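Local coordinates for protein acyl-CoA thioesterase (Alicyclobacillus acidocaldarius subsp. acidocaldarius, PDB 3RQB) that is of undetermined function but has a double hotdog fold and is probably an acyl-CoA thioesterase, hydrolysing acyl-CoA to free fatty acid and coenzyme A, at residues D14-S19 with M48-M53. Sequence-based numbering, arbitrary orientation.
Sequences DATALS and MLKAAM
Leu18 and Thr16, on the loop that follows helix 11-15, rest against Lys50 and Ala51 on the last turns of helix 41-53, and the case illustrates how a loop can pack on a helix through van der Waals contact of side chains, without a hydrogen bond between the segments. One branch of Leu18 does most of the touching: CD1 lies 3.8 Å from the backbone N of Ala51 and 4.2 Å from the CB of the same residue, while also approaching CB of Lys50 at 4.2 Å. With CG anti to the carbonyl carbon (chi1 -58°) and the chain then extended, this methyl is carried onto the helix at Ala51, against its N, CA and CB.

Thr16 meets the first part of the Lys50 chain, CB to CG at 4.1 Å. Bends at chi2 and chi3 lead the lysine amine away from the loop, toward a long, weak ion pair with Asp181, and only CB and CG of the lysine come against the loop. Thr16 also packs on Ile43 and Thr47, earlier on helix 41-53.

Thr16 OG1 hydrogen-bonds to the carbonyl O of Phe12, tying the threonine back to helix 11-15.

Beyond the contact, Ala51 packs on Leu96 and Ala52 on Phe94 and Phe112, as expected of the central hotdog helix 41-53, wrapped by the antiparallel strands of the N-terminal hotdog domain.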
ATOM      1  N   ASP B  14      -4.666  -8.385  24.788  1.00 55.88           N
ATOM      2  CA  ASP B  14      -5.216  -9.711  24.964  1.00 62.46           C
ATOM      3  C   ASP B  14      -5.390 -10.393  23.608  1.00 57.18           C
ATOM      4  O   ASP B  14      -5.026 -11.546  23.435  1.00 58.67           O
ATOM      5  CB  ASP B  14      -6.545  -9.624  25.711  1.00 78.13           C
ATOM      6  CG  ASP B  14      -6.816 -10.843  26.564  1.00 93.83           C
ATOM      7  OD1 ASP B  14      -7.717 -11.630  26.199  1.00100.08           O
ATOM      8  OD2 ASP B  14      -6.121 -11.016  27.591  1.00 97.45           O
ATOM      9  N   ALA B  15      -5.929  -9.668  22.638  1.00 56.72           N
ATOM     10  CA  ALA B  15      -6.135 -10.217  21.298  1.00 60.39           C
ATOM     11  C   ALA B  15      -4.823 -10.494  20.584  1.00 63.13           C
ATOM     12  O   ALA B  15      -4.686 -11.486  19.865  1.00 67.10           O
ATOM     13  CB  ALA B  15      -6.970  -9.270  20.469  1.00 62.65           C
ATOM     14  N   THR B  16      -3.863  -9.597  20.779  1.00 58.55           N
ATOM     15  CA  THR B  16      -2.578  -9.682  20.094  1.00 52.06           C
ATOM     16  C   THR B  16      -1.542 -10.426  20.923  1.00 59.63           C
ATOM     17  O   THR B  16      -0.367 -10.482  20.552  1.00 64.86           O
ATOM     18  CB  THR B  16      -2.029  -8.302  19.732  1.00 41.92           C
ATOM     19  OG1 THR B  16      -1.652  -7.610  20.931  1.00 39.99           O
ATOM     20  CG2 THR B  16      -3.076  -7.493  18.951  1.00 41.66           C
ATOM     21  N   ALA B  17      -1.961 -10.957  22.066  1.00 60.76           N
ATOM     22  CA  ALA B  17      -1.068 -11.787  22.862  1.00 58.48           C
ATOM     23  C   ALA B  17      -0.616 -12.974  22.015  1.00 51.08           C
ATOM     24  O   ALA B  17      -1.445 -13.672  21.417  1.00 55.89           O
ATOM     25  CB  ALA B  17      -1.760 -12.261  24.139  1.00 58.18           C
ATOM     26  N   LEU B  18       0.697 -13.184  21.955  1.00 36.47           N
ATOM     27  CA  LEU B  18       1.275 -14.299  21.214  1.00 38.87           C
ATOM     28  C   LEU B  18       2.217 -15.093  22.104  1.00 58.35           C
ATOM     29  O   LEU B  18       2.581 -14.662  23.206  1.00 66.32           O
ATOM     30  CB  LEU B  18       2.053 -13.813  19.988  1.00 37.10           C
ATOM     31  CG  LEU B  18       1.293 -12.991  18.945  1.00 40.67           C
ATOM     32  CD1 LEU B  18       2.173 -12.641  17.746  1.00 35.47           C
ATOM     33  CD2 LEU B  18       0.039 -13.736  18.501  1.00 43.68           C
ATOM     34  N   SER B  19       2.586 -16.276  21.636  1.00 61.73           N
ATOM     35  CA  SER B  19       3.647 -17.023  22.278  1.00 63.93           C
ATOM     36  C   SER B  19       4.565 -17.554  21.193  1.00 57.28           C
ATOM     37  O   SER B  19       4.137 -17.813  20.069  1.00 54.41           O
ATOM     38  CB  SER B  19       3.085 -18.174  23.108  1.00 70.96           C
ATOM     39  OG  SER B  19       2.846 -19.307  22.293  1.00 76.85           O
HETATM   40  N   MSE B  48      -0.466  -9.406  13.032  1.00 44.51           N
HETATM   41  CA  MSE B  48       0.578  -9.725  12.057  1.00 49.25           C
HETATM   42  C   MSE B  48       1.880  -8.993  12.361  1.00 51.23           C
HETATM   43  O   MSE B  48       2.963  -9.512  12.089  1.00 50.80           O
HETATM   44  CB  MSE B  48       0.132  -9.394  10.626  1.00 56.60           C
HETATM   45  CG  MSE B  48      -0.900 -10.357  10.057  1.00 62.61           C
HETATM   46 SE   MSE B  48      -0.315 -12.219  10.146  0.75 62.00          SE
HETATM   47  CE  MSE B  48       0.005 -12.520   8.246  1.00 59.57           C
ATOM     48  N   LEU B  49       1.771  -7.786  12.916  1.00 49.33           N
ATOM     49  CA  LEU B  49       2.936  -6.933  13.187  1.00 46.19           C
ATOM     50  C   LEU B  49       3.727  -7.311  14.454  1.00 45.49           C
ATOM     51  O   LEU B  49       4.973  -7.299  14.460  1.00 38.30           O
ATOM     52  CB  LEU B  49       2.497  -5.470  13.261  1.00 47.31           C
ATOM     53  CG  LEU B  49       3.583  -4.422  13.515  1.00 45.05           C
ATOM     54  CD1 LEU B  49       4.590  -4.384  12.371  1.00 39.43           C
ATOM     55  CD2 LEU B  49       2.948  -3.054  13.718  1.00 43.46           C
ATOM     56  N   LYS B  50       2.999  -7.639  15.521  1.00 44.58           N
ATOM     57  CA  LYS B  50       3.625  -8.049  16.766  1.00 50.18           C
ATOM     58  C   LYS B  50       4.564  -9.201  16.500  1.00 48.59           C
ATOM     59  O   LYS B  50       5.663  -9.238  17.038  1.00 49.90           O
ATOM     60  CB  LYS B  50       2.584  -8.474  17.797  1.00 65.68           C
ATOM     61  CG  LYS B  50       1.660  -7.356  18.222  1.00 80.71           C
ATOM     62  CD  LYS B  50       2.445  -6.114  18.620  1.00 92.20           C
ATOM     63  CE  LYS B  50       3.180  -6.302  19.940  1.00 97.87           C
ATOM     64  NZ  LYS B  50       3.941  -5.070  20.314  1.00101.95           N
ATOM     65  N   ALA B  51       4.131 -10.121  15.642  1.00 50.16           N
ATOM     66  CA  ALA B  51       4.913 -11.316  15.338  1.00 51.40           C
ATOM     67  C   ALA B  51       6.345 -10.942  14.999  1.00 47.82           C
ATOM     68  O   ALA B  51       7.276 -11.457  15.610  1.00 39.26           O
ATOM     69  CB  ALA B  51       4.291 -12.076  14.183  1.00 49.58           C
ATOM     70  N   ALA B  52       6.507 -10.034  14.038  1.00 49.54           N
ATOM     71  CA  ALA B  52       7.824  -9.578  13.607  1.00 43.42           C
ATOM     72  C   ALA B  52       8.467  -8.749  14.700  1.00 44.65           C
ATOM     73  O   ALA B  52       9.672  -8.857  14.939  1.00 51.89           O
ATOM     74  CB  ALA B  52       7.725  -8.766  12.325  1.00 40.51           C
HETATM   75  N   MSE B  53       7.669  -7.913  15.358  1.00 39.87           N
HETATM   76  CA  MSE B  53       8.175  -7.137  16.489  1.00 46.48           C
HETATM   77  C   MSE B  53       8.763  -8.017  17.602  1.00 53.26           C
HETATM   78  O   MSE B  53       9.825  -7.715  18.165  1.00 54.61           O
HETATM   79  CB  MSE B  53       7.073  -6.266  17.060  1.00 41.84           C
HETATM   80  CG  MSE B  53       6.681  -5.126  16.175  1.00 42.47           C
HETATM   81 SE   MSE B  53       6.077  -3.679  17.295  0.47 79.54          SE
HETATM   82  CE  MSE B  53       7.831  -3.145  17.988  1.00 44.59           C
TER